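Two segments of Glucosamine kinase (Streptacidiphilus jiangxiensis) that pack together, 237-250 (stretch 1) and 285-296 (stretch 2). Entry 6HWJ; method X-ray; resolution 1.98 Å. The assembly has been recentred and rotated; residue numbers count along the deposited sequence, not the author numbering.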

# COMPACT_ATOMS: atom_id res chain seq x y z
N GLY A 237 3.45 -6.95 17.84
CA GLY A 237 3.47 -8.38 18.11
C GLY A 237 3.68 -9.18 16.84
O GLY A 237 3.82 -8.64 15.74
N ARG A 238 3.69 -10.49 17.02
CA ARG A 238 3.92 -11.41 15.90
C ARG A 238 3.06 -12.64 16.12
O ARG A 238 2.62 -12.91 17.24
N THR A 239 2.86 -13.39 15.04
CA THR A 239 2.06 -14.62 15.07
C THR A 239 2.82 -15.71 14.33
O THR A 239 3.16 -15.51 13.15
N PRO A 240 3.08 -16.87 14.93
CA PRO A 240 3.73 -17.95 14.18
C PRO A 240 2.81 -18.49 13.09
O PRO A 240 1.64 -18.78 13.33
N ALA A 241 3.35 -18.59 11.87
CA ALA A 241 2.64 -19.26 10.80
C ALA A 241 2.36 -20.71 11.18
O ALA A 241 3.19 -21.38 11.79
N THR A 242 1.17 -21.19 10.83
CA THR A 242 0.78 -22.55 11.11
C THR A 242 1.11 -23.45 9.92
O THR A 242 1.41 -22.98 8.82
N ALA A 243 1.05 -24.77 10.15
CA ALA A 243 1.17 -25.71 9.05
C ALA A 243 0.15 -25.40 7.96
O ALA A 243 0.48 -25.40 6.76
N ALA A 244 -1.10 -25.12 8.35
CA ALA A 244 -2.13 -24.80 7.37
C ALA A 244 -1.78 -23.54 6.60
O ALA A 244 -2.05 -23.44 5.40
N ASP A 245 -1.19 -22.54 7.28
CA ASP A 245 -0.80 -21.31 6.60
C ASP A 245 0.18 -21.60 5.47
O ASP A 245 -0.04 -21.21 4.31
N VAL A 246 1.30 -22.27 5.79
CA VAL A 246 2.33 -22.46 4.77
C VAL A 246 1.82 -23.39 3.68
O VAL A 246 2.16 -23.21 2.50
N ALA A 247 1.00 -24.37 4.04
CA ALA A 247 0.38 -25.23 3.04
C ALA A 247 -0.51 -24.42 2.10
O ALA A 247 -0.48 -24.61 0.88
N ALA A 248 -1.31 -23.50 2.66
CA ALA A 248 -2.11 -22.61 1.82
C ALA A 248 -1.24 -21.77 0.90
O ALA A 248 -1.60 -21.53 -0.26
N TRP A 249 -0.11 -21.26 1.40
CA TRP A 249 0.77 -20.46 0.54
C TRP A 249 1.17 -21.26 -0.70
O TRP A 249 1.14 -20.74 -1.82
N GLY A 250 1.57 -22.51 -0.50
CA GLY A 250 2.02 -23.33 -1.62
C GLY A 250 0.93 -23.60 -2.64
O GLY A 250 1.17 -23.55 -3.85
N GLU A 285 9.22 -26.73 -0.45
CA GLU A 285 9.92 -26.63 0.83
C GLU A 285 9.23 -25.69 1.80
O GLU A 285 9.68 -25.57 2.95
N LEU A 286 8.14 -25.03 1.40
CA LEU A 286 7.40 -24.18 2.32
C LEU A 286 6.83 -24.97 3.48
O LEU A 286 6.61 -24.41 4.56
N ASP A 287 6.56 -26.26 3.29
CA ASP A 287 5.95 -27.04 4.36
C ASP A 287 6.84 -27.10 5.60
O ASP A 287 6.34 -27.26 6.72
N ALA A 288 8.15 -26.95 5.42
CA ALA A 288 9.08 -26.98 6.55
C ALA A 288 9.22 -25.63 7.25
O ALA A 288 9.98 -25.53 8.21
N LEU A 289 8.50 -24.61 6.80
CA LEU A 289 8.63 -23.27 7.36
C LEU A 289 7.51 -22.92 8.33
O LEU A 289 7.33 -21.75 8.66
N ALA A 290 6.77 -23.91 8.81
CA ALA A 290 5.79 -23.67 9.85
C ALA A 290 6.48 -23.09 11.08
O ALA A 290 7.56 -23.53 11.46
N GLY A 291 5.85 -22.09 11.69
CA GLY A 291 6.42 -21.39 12.81
C GLY A 291 7.13 -20.09 12.45
O GLY A 291 7.49 -19.34 13.36
N THR A 292 7.34 -19.82 11.17
CA THR A 292 8.01 -18.58 10.79
C THR A 292 7.17 -17.39 11.22
O THR A 292 5.93 -17.45 11.16
N PRO A 293 7.79 -16.30 11.68
CA PRO A 293 7.01 -15.21 12.30
C PRO A 293 6.26 -14.37 11.27
O PRO A 293 6.83 -13.94 10.26
N LEU A 294 4.98 -14.13 11.55
CA LEU A 294 4.18 -13.18 10.78
C LEU A 294 3.98 -11.91 11.61
O LEU A 294 3.71 -11.99 12.82
N ILE A 295 4.11 -10.76 10.95
CA ILE A 295 3.95 -9.45 11.58
C ILE A 295 3.04 -8.59 10.70
O ILE A 295 2.72 -8.94 9.57
N ASP A 296 2.62 -7.45 11.25
CA ASP A 296 2.03 -6.40 10.42
C ASP A 296 3.07 -5.95 9.38
O ASP A 296 4.19 -5.57 9.75

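Packing of stretch 1 (237-250) against stretch 2 (285-296) of glucosamine kinase, which together bury 775 Å² of surface. Backbone hydrogen bonds set the register: two short strands pair antiparallel, with Thr239 N to Leu294 O and Leu294 N to Thr239 O both 2.8 Å. The ladder runs on past the strands through Ala241, whose N donates to Thr292 O (2.9 Å, nearly linear) and whose O accepts from Gly291 N (2.8 Å). Gly291 lies in the type II turn from Leu289 to Thr292; its positive phi would jam a CB against the preceding carbonyl, so the turn calls for glycine there. Next to Thr239, Arg238 CA makes a CA-H...O contact with Leu294 O at 3.1 Å.

The pairing sorts the side chains. Thr239 (m) and Leu294 (m, t) share one face of the sheet, Pro240 and Pro293 the other. The two prolines differ in pucker, C-gamma exo in Pro240 and C-gamma endo in Pro293, and Pro240 CB rests 4.0 Å from Gly291 O.

The apolar core lies between the helix that begins at Ala243 and the second stretch. Leu294 has more area covered by the opposing stretch than any other residue here. Both its methyls reach Ala241 CB, CD1 at 4.0 Å and CD2 at 4.1 Å, and CD2 also meets the edge of the Trp249 ring, 3.8 Å from CZ2 and near the ring plane. Trp249 (chi1 m, chi2 -9°) points toward the second stretch from the helix; its CH2 also comes within 4.1 Å of Thr292 CG2, and Ala241 CB is 3.8 Å from that same methyl. Thr292 (t) thus rests its methyl against both Ala241 and the indole, while its hydroxyl is hydrogen-bonded elsewhere in the structure.

One helical turn before Trp249, Val246 (m) points toward the second stretch and packs largely on backbone: CB is 3.4 Å from Leu286 O, CG1 3.9 Å from Leu289 O, and CG2 4.0 Å from Asp287 CA. Leu286 (m, t) points back toward the helix, where its CD1 reaches Trp249 CB at 4.3 Å and Gly250 N at 4.1 Å. Ala290 CB covers the start of the helix, 4.0 Å from Ala243 N.

Arg238 (p, t, p) runs alongside the second stretch, with CB 3.8 Å from Ile295 CG2 and CD 4.3 Å from Pro293 CB; its guanidinium finds partners elsewhere in the structure. Ile295 (p, t) directs the end of its side chain away.

Two polar side chains, Thr242 and Asp245, serve the helix start; most others bond elsewhere in the structure. Thr242 (p) is the N-cap: its OG1 accepts from Asp245 N at 3.1 Å, and Asp245 (m) returns the bond through OD2, which accepts from Thr242 N at 3.0 Å. Asp245 OD2 also sits 4.2 Å from Leu294 CD1. A water bridges the two stretches, donating to Gly237 O at 2.6 Å and accepting from Asp296 N at 2.9 Å.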

# COMPACT_ATOMS: atom_id res chain seq x y z
CB ARG A 238 5.39 -11.78 15.79
CG ARG A 238 5.89 -12.56 17.00
CD ARG A 238 7.40 -12.74 16.96
NE ARG A 238 8.09 -11.46 16.85
CZ ARG A 238 9.41 -11.33 16.81
NH1 ARG A 238 10.18 -12.39 16.88
NH2 ARG A 238 9.95 -10.12 16.70
CB THR A 239 0.68 -14.39 14.45
OG1 THR A 239 0.01 -13.31 15.11
CG2 THR A 239 -0.15 -15.65 14.54
CB PRO A 240 4.00 -19.02 15.25
CG PRO A 240 3.87 -18.33 16.57
CD PRO A 240 2.86 -17.22 16.35
CB ALA A 241 3.45 -19.21 9.51
CB THR A 242 -0.71 -22.63 11.42
OG1 THR A 242 -1.46 -22.15 10.30
CG2 THR A 242 -1.05 -21.78 12.64
CB ALA A 243 0.99 -27.15 9.55
CB ALA A 244 -3.48 -24.65 8.07
CB ASP A 245 -0.17 -20.33 7.59
CG ASP A 245 -1.19 -19.70 8.52
OD1 ASP A 245 -2.38 -19.60 8.13
OD2 ASP A 245 -0.80 -19.28 9.62
CB VAL A 246 3.64 -22.99 5.40
CG1 VAL A 246 4.16 -22.01 6.44
CG2 VAL A 246 3.43 -24.38 6.02
CB ALA A 247 -0.41 -26.34 3.71
CB ALA A 248 -2.97 -21.70 2.70
CB TRP A 249 2.03 -20.03 1.29
CG TRP A 249 1.80 -19.15 2.50
CD1 TRP A 249 0.63 -18.57 2.89
CD2 TRP A 249 2.79 -18.75 3.46
NE1 TRP A 249 0.83 -17.85 4.05
CE2 TRP A 249 2.14 -17.94 4.42
CE3 TRP A 249 4.16 -19.00 3.61
CZ2 TRP A 249 2.81 -17.41 5.51
CZ3 TRP A 249 4.82 -18.46 4.69
CH2 TRP A 249 4.15 -17.66 5.62
CB GLU A 285 11.36 -26.18 0.59
CG GLU A 285 12.17 -27.17 -0.24
CD GLU A 285 12.29 -28.54 0.41
OE1 GLU A 285 12.45 -28.60 1.65
OE2 GLU A 285 12.20 -29.56 -0.31
CB LEU A 286 6.28 -23.46 1.57
CG LEU A 286 6.76 -22.36 0.61
CD1 LEU A 286 5.58 -21.84 -0.20
CD2 LEU A 286 7.42 -21.23 1.39
CB ASP A 287 5.63 -28.46 3.87
CG ASP A 287 4.63 -28.46 2.73
OD1 ASP A 287 3.78 -27.54 2.68
OD2 ASP A 287 4.68 -29.38 1.89
CB ALA A 288 10.46 -27.43 6.08
CB LEU A 289 8.68 -22.24 6.23
CG LEU A 289 9.85 -22.43 5.26
CD1 LEU A 289 9.84 -21.35 4.21
CD2 LEU A 289 11.20 -22.47 5.98
CB ALA A 290 5.06 -24.96 10.22
CB THR A 292 8.26 -18.57 9.28
OG1 THR A 292 9.18 -17.52 8.96
CG2 THR A 292 6.97 -18.35 8.51
CB PRO A 293 8.07 -14.38 13.03
CG PRO A 293 9.32 -14.62 12.24
CD PRO A 293 9.24 -16.06 11.76
CB LEU A 294 2.82 -13.77 10.41
CG LEU A 294 2.84 -15.21 9.87
CD1 LEU A 294 1.41 -15.73 9.67
CD2 LEU A 294 3.63 -15.25 8.58
CB ILE A 295 5.29 -8.72 11.80
CG1 ILE A 295 6.02 -8.50 10.48
CG2 ILE A 295 6.19 -9.52 12.78
CD1 ILE A 295 7.14 -7.48 10.56
CB ASP A 296 1.61 -5.20 11.29
CG ASP A 296 0.49 -5.54 12.27
OD1 ASP A 296 -0.05 -6.67 12.25
OD2 ASP A 296 0.17 -4.68 13.10
O HOH W 1 3.11 -6.77 14.01